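Local coordinates for protein ethyl acetate hydrolase (Pseudomonas veronii, PDB 5EFZ) that hydrolyses ethyl acetate to ethanol and acetate during the breakdown of short-chain methyl ketones such as 2-butanone, at residues Ala130-Leu135 with Pro165-Arg170; Ala145-Gly150 with Gln155-Trp160; Val95-Gln98 with Gly102-Ser105. One frame throughout, in Å; residues are numbered along the deposited sequence.

Contact 1: Ala130-Leu135 with Pro165-Arg170; sequences AQHTLL and PDFVKR
His-132 and Phe-167 both hold CG opposite the backbone N and beside the carbonyl carbon (chi1 179° and -156°), and these torsions carry the two rings into the space between helix 124-139 and the turn at 165-167. There they form an offset edge-to-face pair with centroids 5.1 Å apart and planes at 62°. The CD2-NE2 side of the imidazole makes the approach: His-132 CD2 stands 3.8 Å above the plane of the Phe-167 ring, displaced toward its rim, and His-132 NE2 comes to 3.8 Å from Phe-167 CE2. A second neighbour comes in obliquely: Leu-135 CD1 lies 4.2 Å from Phe-167 CE1. His-132 and Leu-135, about one helical turn apart, thus meet the ring at CE2 and CE1, the two carbons flanking CZ, the histidine from over one face.

No hydrogen bond spans the segments; the contact depends on the rings and on the leucine methyl. Other side chains complete the cluster: Tyr-164 stacks on His-132, the indole of Trp-160 meets Phe-167, and Leu-144 touches both Phe-167 and Leu-135. Beyond the phenyl ring the turn is tied to itself by Lys-169, whose NZ donates to Asp-166 O at 3.1 Å, in the carbonyl plane.

Phe-167 thus joins helix 124-139 to the connection from helix 152-163 to strand 170-174. Such layering of helices and their connecting turns against the central sheet is characteristic of the alpha/beta hydrolase fold, here at a place away from the active site.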
loop_
_atom_site.group_PDB
_atom_site.type_symbol
_atom_site.label_atom_id
_atom_site.label_comp_id
_atom_site.label_asym_id
_atom_site.label_seq_id
_atom_site.Cartn_x
_atom_site.Cartn_y
_atom_site.Cartn_z
ATOM N N ALA A 130 26.090 -19.618 3.471
ATOM C CA ALA A 130 26.267 -20.030 4.859
ATOM C C ALA A 130 25.443 -21.275 5.207
ATOM O O ALA A 130 25.948 -22.197 5.863
ATOM C CB ALA A 130 25.903 -18.869 5.819
ATOM N N GLN A 131 24.188 -21.294 4.785
ATOM C CA GLN A 131 23.324 -22.474 4.991
ATOM C C GLN A 131 23.873 -23.730 4.321
ATOM O O GLN A 131 23.807 -24.849 4.867
ATOM C CB GLN A 131 21.910 -22.188 4.481
ATOM C CG GLN A 131 21.146 -21.173 5.371
ATOM C CD GLN A 131 20.002 -20.497 4.641
ATOM O OE1 GLN A 131 19.589 -20.939 3.574
ATOM N NE2 GLN A 131 19.513 -19.378 5.201
ATOM N N HIS A 132 24.368 -23.563 3.107
ATOM C CA HIS A 132 24.947 -24.698 2.402
ATOM C C HIS A 132 26.161 -25.243 3.165
ATOM O O HIS A 132 26.360 -26.469 3.251
ATOM C CB HIS A 132 25.323 -24.293 0.985
ATOM C CG HIS A 132 25.962 -25.399 0.198
ATOM N ND1 HIS A 132 27.325 -25.521 0.066
ATOM C CD2 HIS A 132 25.425 -26.417 -0.516
ATOM C CE1 HIS A 132 27.608 -26.579 -0.675
ATOM N NE2 HIS A 132 26.471 -27.144 -1.040
ATOM N N THR A 133 26.973 -24.355 3.726
ATOM C CA THR A 133 28.147 -24.805 4.491
ATOM C C THR A 133 27.692 -25.531 5.751
ATOM O O THR A 133 28.247 -26.560 6.126
ATOM C CB THR A 133 29.070 -23.616 4.877
ATOM O OG1 THR A 133 29.672 -23.118 3.681
ATOM C CG2 THR A 133 30.176 -24.076 5.852
ATOM N N LEU A 134 26.658 -24.985 6.386
ATOM C CA LEU A 134 26.080 -25.596 7.573
ATOM C C LEU A 134 25.616 -27.020 7.273
ATOM O O LEU A 134 25.943 -27.970 7.991
ATOM C CB LEU A 134 24.895 -24.752 8.059
ATOM C CG LEU A 134 24.082 -25.384 9.194
ATOM C CD1 LEU A 134 24.839 -25.333 10.508
ATOM C CD2 LEU A 134 22.719 -24.679 9.292
ATOM N N LEU A 135 24.851 -27.167 6.201
ATOM C CA LEU A 135 24.262 -28.480 5.901
ATOM C C LEU A 135 25.321 -29.510 5.548
ATOM O O LEU A 135 25.298 -30.629 6.055
ATOM C CB LEU A 135 23.240 -28.347 4.766
ATOM C CG LEU A 135 21.972 -27.556 5.157
ATOM C CD1 LEU A 135 21.178 -27.209 3.894
ATOM C CD2 LEU A 135 21.086 -28.350 6.122
ATOM N N PRO A 165 21.483 -26.219 -7.993
ATOM C CA PRO A 165 20.241 -26.799 -8.532
ATOM C C PRO A 165 20.045 -28.291 -8.278
ATOM O O PRO A 165 18.910 -28.710 -8.067
ATOM C CB PRO A 165 20.332 -26.506 -10.032
ATOM C CG PRO A 165 21.713 -26.055 -10.287
ATOM C CD PRO A 165 22.298 -25.557 -9.022
ATOM N N ASP A 166 21.109 -29.081 -8.274
ATOM C CA ASP A 166 20.969 -30.501 -7.933
ATOM C C ASP A 166 20.691 -30.779 -6.441
ATOM O O ASP A 166 20.103 -31.801 -6.067
ATOM C CB ASP A 166 22.244 -31.250 -8.342
ATOM C CG ASP A 166 22.331 -31.468 -9.846
ATOM O OD1 ASP A 166 21.332 -31.918 -10.455
ATOM O OD2 ASP A 166 23.390 -31.169 -10.423
ATOM N N PHE A 167 21.120 -29.868 -5.590
ATOM C CA PHE A 167 21.003 -30.040 -4.154
ATOM C C PHE A 167 19.529 -29.964 -3.714
ATOM O O PHE A 167 19.123 -30.615 -2.750
ATOM C CB PHE A 167 21.835 -28.942 -3.464
ATOM C CG PHE A 167 22.299 -29.275 -2.063
ATOM C CD1 PHE A 167 21.469 -29.055 -0.963
ATOM C CD2 PHE A 167 23.586 -29.747 -1.846
ATOM C CE1 PHE A 167 21.933 -29.317 0.359
ATOM C CE2 PHE A 167 24.054 -30.021 -0.550
ATOM C CZ PHE A 167 23.222 -29.803 0.553
ATOM N N VAL A 168 18.737 -29.148 -4.415
ATOM C CA VAL A 168 17.371 -28.860 -4.000
ATOM C C VAL A 168 16.414 -29.741 -4.808
ATOM O O VAL A 168 16.249 -29.541 -6.016
ATOM C CB VAL A 168 17.050 -27.342 -4.182
ATOM C CG1 VAL A 168 15.621 -26.997 -3.719
ATOM C CG2 VAL A 168 18.111 -26.481 -3.434
ATOM N N LYS A 169 15.812 -30.735 -4.156
ATOM C CA LYS A 169 14.940 -31.656 -4.906
ATOM C C LYS A 169 13.555 -31.046 -5.157
ATOM O O LYS A 169 12.912 -31.377 -6.172
ATOM C CB LYS A 169 14.802 -32.999 -4.178
ATOM C CG LYS A 169 16.140 -33.722 -3.931
ATOM C CD LYS A 169 16.932 -33.824 -5.246
ATOM C CE LYS A 169 18.230 -34.593 -5.055
ATOM N NZ LYS A 169 19.052 -34.700 -6.307
ATOM N N ARG A 170 13.102 -30.206 -4.228
ATOM C CA ARG A 170 11.766 -29.582 -4.296
ATOM C C ARG A 170 11.887 -28.216 -3.685
ATOM O O ARG A 170 12.640 -28.064 -2.741
ATOM C CB ARG A 170 10.715 -30.385 -3.524
ATOM C CG ARG A 170 10.552 -31.825 -4.002
ATOM C CD ARG A 170 9.604 -32.568 -3.063
ATOM N NE ARG A 170 9.529 -33.985 -3.430
ATOM C CZ ARG A 170 10.409 -34.907 -3.046
ATOM N NH1 ARG A 170 11.454 -34.571 -2.287
ATOM N NH2 ARG A 170 10.255 -36.167 -3.450
#

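Contact 2: Ala145-Gly150 with Gln155-Trp160; sequences ALVVGG and QQTYEW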
loop_
_atom_site.group_PDB
_atom_site.type_symbol
_atom_site.label_atom_id
_atom_site.label_comp_id
_atom_site.label_asym_id
_atom_site.label_seq_id
_atom_site.Cartn_x
_atom_site.Cartn_y
_atom_site.Cartn_z
ATOM N N ALA A 145 15.225 -32.612 0.633
ATOM C CA ALA A 145 13.909 -33.056 0.161
ATOM C C ALA A 145 13.037 -31.874 -0.235
ATOM O O ALA A 145 12.211 -32.006 -1.130
ATOM C CB ALA A 145 13.193 -33.905 1.219
ATOM N N LEU A 146 13.215 -30.724 0.430
ATOM C CA LEU A 146 12.387 -29.534 0.191
ATOM C C LEU A 146 13.097 -28.340 0.797
ATOM O O LEU A 146 13.683 -28.473 1.874
ATOM C CB LEU A 146 10.988 -29.688 0.829
ATOM C CG LEU A 146 10.099 -28.434 0.841
ATOM C CD1 LEU A 146 9.709 -28.109 -0.635
ATOM C CD2 LEU A 146 8.832 -28.719 1.658
ATOM N N VAL A 147 13.118 -27.224 0.063
ATOM C CA VAL A 147 13.401 -25.918 0.628
ATOM C C VAL A 147 12.083 -25.132 0.586
ATOM O O VAL A 147 11.433 -25.062 -0.451
ATOM C CB VAL A 147 14.489 -25.182 -0.134
ATOM C CG1 VAL A 147 14.745 -23.825 0.533
ATOM C CG2 VAL A 147 15.812 -26.020 -0.124
ATOM N N VAL A 148 11.659 -24.595 1.720
ATOM C CA VAL A 148 10.394 -23.856 1.759
ATOM C C VAL A 148 10.518 -22.642 2.668
ATOM O O VAL A 148 11.041 -22.733 3.786
ATOM C CB VAL A 148 9.202 -24.771 2.230
ATOM C CG1 VAL A 148 9.518 -25.479 3.586
ATOM C CG2 VAL A 148 7.847 -23.970 2.281
ATOM N N GLY A 149 10.022 -21.497 2.194
ATOM C CA GLY A 149 10.013 -20.310 3.037
ATOM C C GLY A 149 9.046 -19.294 2.482
ATOM O O GLY A 149 8.610 -19.417 1.334
ATOM N N GLY A 150 8.706 -18.301 3.300
ATOM C CA GLY A 150 7.784 -17.263 2.878
ATOM C C GLY A 150 8.483 -15.920 2.870
ATOM O O GLY A 150 9.332 -15.652 3.721
ATOM N N GLN A 155 12.626 -15.692 -0.990
ATOM C CA GLN A 155 13.815 -15.202 -1.684
ATOM C C GLN A 155 14.996 -16.143 -1.511
ATOM O O GLN A 155 15.688 -16.449 -2.485
ATOM C CB GLN A 155 14.212 -13.831 -1.147
ATOM C CG GLN A 155 13.209 -12.709 -1.493
ATOM C CD GLN A 155 13.722 -11.364 -0.981
ATOM O OE1 GLN A 155 14.094 -11.249 0.188
ATOM N NE2 GLN A 155 13.801 -10.367 -1.873
ATOM N N GLN A 156 15.233 -16.606 -0.275
ATOM C CA GLN A 156 16.296 -17.587 -0.046
ATOM C C GLN A 156 16.016 -18.932 -0.736
ATOM O O GLN A 156 16.938 -19.617 -1.174
ATOM C CB GLN A 156 16.496 -17.815 1.455
ATOM C CG GLN A 156 17.081 -16.560 2.169
ATOM C CD GLN A 156 16.914 -16.635 3.673
ATOM O OE1 GLN A 156 17.733 -17.244 4.371
ATOM N NE2 GLN A 156 15.818 -16.052 4.177
ATOM N N THR A 157 14.745 -19.320 -0.794
ATOM C CA THR A 157 14.356 -20.545 -1.483
ATOM C C THR A 157 14.728 -20.508 -2.970
ATOM O O THR A 157 15.318 -21.466 -3.495
ATOM C CB THR A 157 12.836 -20.802 -1.293
ATOM O OG1 THR A 157 12.580 -21.059 0.103
ATOM C CG2 THR A 157 12.336 -22.030 -2.143
ATOM N N TYR A 158 14.387 -19.418 -3.661
ATOM C CA TYR A 158 14.771 -19.260 -5.060
ATOM C C TYR A 158 16.282 -19.262 -5.229
ATOM O O TYR A 158 16.836 -19.913 -6.125
ATOM C CB TYR A 158 14.200 -17.956 -5.628
ATOM C CG TYR A 158 12.738 -18.058 -5.996
ATOM C CD1 TYR A 158 12.295 -19.016 -6.927
ATOM C CD2 TYR A 158 11.789 -17.191 -5.446
ATOM C CE1 TYR A 158 10.927 -19.080 -7.297
ATOM C CE2 TYR A 158 10.428 -17.262 -5.818
ATOM C CZ TYR A 158 10.020 -18.201 -6.736
ATOM O OH TYR A 158 8.667 -18.261 -7.077
ATOM N N GLU A 159 16.961 -18.520 -4.368
ATOM C CA GLU A 159 18.406 -18.482 -4.470
ATOM C C GLU A 159 19.030 -19.875 -4.282
ATOM O O GLU A 159 19.962 -20.261 -5.009
ATOM C CB GLU A 159 18.975 -17.492 -3.445
ATOM C CG GLU A 159 20.525 -17.468 -3.386
ATOM C CD GLU A 159 21.224 -16.817 -4.594
ATOM O OE1 GLU A 159 20.590 -16.083 -5.405
ATOM O OE2 GLU A 159 22.452 -17.053 -4.741
ATOM N N TRP A 160 18.500 -20.644 -3.331
ATOM C CA TRP A 160 18.927 -22.044 -3.165
ATOM C C TRP A 160 18.748 -22.839 -4.458
ATOM O O TRP A 160 19.680 -23.526 -4.905
ATOM C CB TRP A 160 18.121 -22.731 -2.042
ATOM C CG TRP A 160 18.901 -22.883 -0.764
ATOM C CD1 TRP A 160 18.821 -22.088 0.354
ATOM C CD2 TRP A 160 19.938 -23.845 -0.508
ATOM N NE1 TRP A 160 19.732 -22.512 1.293
ATOM C CE2 TRP A 160 20.397 -23.618 0.800
ATOM C CE3 TRP A 160 20.450 -24.936 -1.230
ATOM C CZ2 TRP A 160 21.382 -24.410 1.389
ATOM C CZ3 TRP A 160 21.417 -25.734 -0.642
ATOM C CH2 TRP A 160 21.883 -25.459 0.651
#
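Val-147 and Thr-157 bury the most surface in this contact, with Trp-160 next. Strand 146-150 and the helix segment 155-160 run nearly antiparallel, at 151° between their directions, with axes approaching to 7.3 Å; Val-147 and Thr-157 are the pair with the nearest CA atoms. The two side chains lie alongside each other, running in opposite senses. Val-147 CG1, opposite its own backbone N, reaches Thr-157 OG1 at 3.5 Å and also comes within 3.9 Å of Thr-157 CA. The threonine answers with its methyl, and Thr-157 CG2 lies 3.6 Å from Val-147 O.

With chi1 at -65°, Thr-157 holds OG1 beside its backbone N and opposite the carbonyl carbon. The hydroxyl is bonded within its own helix, to Gly-153 O. Although Thr-157 OG1 is also 3.3 Å from Gly-149 N, the angle is too poor for a hydrogen bond. Gly-149 presents only backbone here, and a CB on it would point at the helix and come close to that same hydroxyl. Trp-160 meets Val-147 through its first side-chain carbon, Trp-160 CB being 4.4 Å from Val-147 CG1, while its NE1 is bonded to Gln-131 OE1.

Between strand and helix lies the tight turn with Ser-151, the probable nucleophile, consistent with a nucleophile elbow in which Gly-149 and Gly-153 flank the serine. The pair opens the beta-alpha-beta unit that ends in strand 170-174: strand 146-150 lies between 61-65 and 170-174 in the sheet, and helix 152-163 covers it while touching helix 124-139 through Glu-159 and Trp-160.

Contact 3: Val95-Gln98 with Gly102-Ser105; sequences VVNQ and GLSS. With EDO (1,2-ethanediol), chain G.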
loop_
_atom_site.group_PDB
_atom_site.type_symbol
_atom_site.label_atom_id
_atom_site.label_comp_id
_atom_site.label_asym_id
_atom_site.label_seq_id
_atom_site.Cartn_x
_atom_site.Cartn_y
_atom_site.Cartn_z
ATOM N N VAL A 95 15.526 -25.311 10.673
ATOM C CA VAL A 95 15.100 -23.929 10.519
ATOM C C VAL A 95 16.299 -23.023 10.829
ATOM O O VAL A 95 16.835 -23.060 11.942
ATOM C CB VAL A 95 13.941 -23.590 11.450
ATOM C CG1 VAL A 95 13.406 -22.167 11.108
ATOM C CG2 VAL A 95 12.843 -24.680 11.325
ATOM N N VAL A 96 16.736 -22.253 9.839
ATOM C CA VAL A 96 17.978 -21.502 9.977
ATOM C C VAL A 96 17.676 -20.017 9.977
ATOM O O VAL A 96 17.097 -19.485 9.023
ATOM C CB VAL A 96 18.970 -21.851 8.864
ATOM C CG1 VAL A 96 20.315 -21.068 9.051
ATOM C CG2 VAL A 96 19.195 -23.401 8.798
ATOM N N ASN A 97 18.081 -19.359 11.051
ATOM C CA ASN A 97 17.858 -17.916 11.205
ATOM C C ASN A 97 18.750 -17.072 10.295
ATOM O O ASN A 97 19.969 -17.301 10.200
ATOM C CB ASN A 97 18.082 -17.523 12.667
ATOM C CG ASN A 97 16.972 -18.043 13.576
ATOM O OD1 ASN A 97 15.941 -17.380 13.734
ATOM N ND2 ASN A 97 17.195 -19.216 14.206
ATOM N N GLN A 98 18.140 -16.105 9.627
ATOM C CA GLN A 98 18.869 -15.158 8.790
ATOM C C GLN A 98 20.024 -14.523 9.514
ATOM O O GLN A 98 19.886 -14.115 10.677
ATOM C CB GLN A 98 17.941 -14.032 8.334
ATOM C CG GLN A 98 17.140 -14.322 7.081
ATOM C CD GLN A 98 16.475 -13.010 6.623
ATOM O OE1 GLN A 98 17.126 -11.961 6.568
ATOM N NE2 GLN A 98 15.176 -13.061 6.367
ATOM N N GLY A 102 19.237 -11.110 14.620
ATOM C CA GLY A 102 19.398 -11.008 16.072
ATOM C C GLY A 102 19.734 -12.302 16.797
ATOM O O GLY A 102 20.219 -12.273 17.941
ATOM N N LEU A 103 19.469 -13.446 16.155
ATOM C CA LEU A 103 19.837 -14.750 16.729
ATOM C C LEU A 103 21.124 -15.266 16.098
ATOM O O LEU A 103 22.095 -15.572 16.799
ATOM C CB LEU A 103 18.703 -15.769 16.552
ATOM C CG LEU A 103 17.399 -15.425 17.302
ATOM C CD1 LEU A 103 16.432 -16.576 17.190
ATOM C CD2 LEU A 103 17.670 -15.057 18.765
ATOM N N SER A 104 21.142 -15.362 14.773
ATOM C CA SER A 104 22.393 -15.578 14.059
ATOM C C SER A 104 23.256 -14.300 14.194
ATOM O O SER A 104 22.783 -13.284 14.692
ATOM C CB SER A 104 22.128 -15.897 12.580
ATOM O OG SER A 104 21.445 -17.146 12.451
ATOM N N SER A 105 24.504 -14.358 13.725
ATOM C CA SER A 105 25.398 -13.193 13.763
ATOM C C SER A 105 24.711 -11.981 13.186
ATOM O O SER A 105 24.198 -12.041 12.085
ATOM C CB SER A 105 26.682 -13.474 12.981
ATOM O OG SER A 105 27.481 -14.398 13.684
HETATM C C1 EDO G . 21.457 -13.774 20.915
HETATM O O1 EDO G . 20.915 -15.056 21.279
HETATM C C2 EDO G . 22.806 -13.958 20.232
HETATM O O2 EDO G . 22.722 -15.051 19.302
#
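Ser-104 reaches back to Asn-97 across the loop that leaves strand 92-96 of the alpha/beta hydrolase sheet. The serine holds OG beside its backbone N and opposite the carbonyl carbon (chi1 -66°), a setting that directs the hydroxyl at the turning main chain. Ser-104 OG donates to Asn-97 O at 2.7 Å; the C=O...OG angle is 118°, and the donor stands above the carbonyl plane instead of on a lone pair. Ser-104 CB meanwhile packs 3.4 Å from Gln-98 O, and Ser-104 OG lies 3.4 Å from Asn-97 CB.

Asn-97 likewise has CG beside its backbone N (chi1 -71°), and its amide extends obliquely across the Leu-103 side chain. One leucine methyl does the touching: Leu-103 CD1 lies 3.6 Å from Asn-97 OD1 and 3.9 Å from Asn-97 CG. Both ends of this buried amide have polar partners, ND2 giving to Ala-47 O while OD1 takes bonds from Ser-72 N and Asn-101 ND2. The serine hydroxyl has a second partner too, Ala-47 N of strand 45-51, and so joins the loop's two limbs to that neighbouring strand. Were Ser-104 an alanine, Asn-97 O would probably lose its hydroxyl donor and Ala-47 N the hydroxyl it bonds to, and with them this tie between the loop and strand 45-51.

The Gln-98 side chain sets off away from 102-105; its NE2 bonds to Thr-66 O and its OE1 to Lys-272 NZ, about 8 Å from the side chain of the probable nucleophile Ser-151. A 1,2-ethanediol, probably from the crystallisation liquor, donates from EDO O2 to Leu-103 O at 2.6 Å.

Overall arrangement
From the N terminus, contact 3 comes first, closing a short loop where strand 92-96 ends. The chain then enters helix 124-139, at which contact 1 opens a much longer loop; contact 2 opens and closes within that loop, before contact 1 is completed at 165-170. Contact 3 is in series with both, and none cross. Contacts 1 and 2 have centres about 9 Å apart and are joined by a probable bond from Gln-131 NE2 to Gln-156 OE1. Gln-131 and Leu-134 also pack on Val-96, while Gln-156 meets Gln-98. Together the contacts tie strands 92-96 and 146-150 of one sheet to helices 124-139 and 152-163.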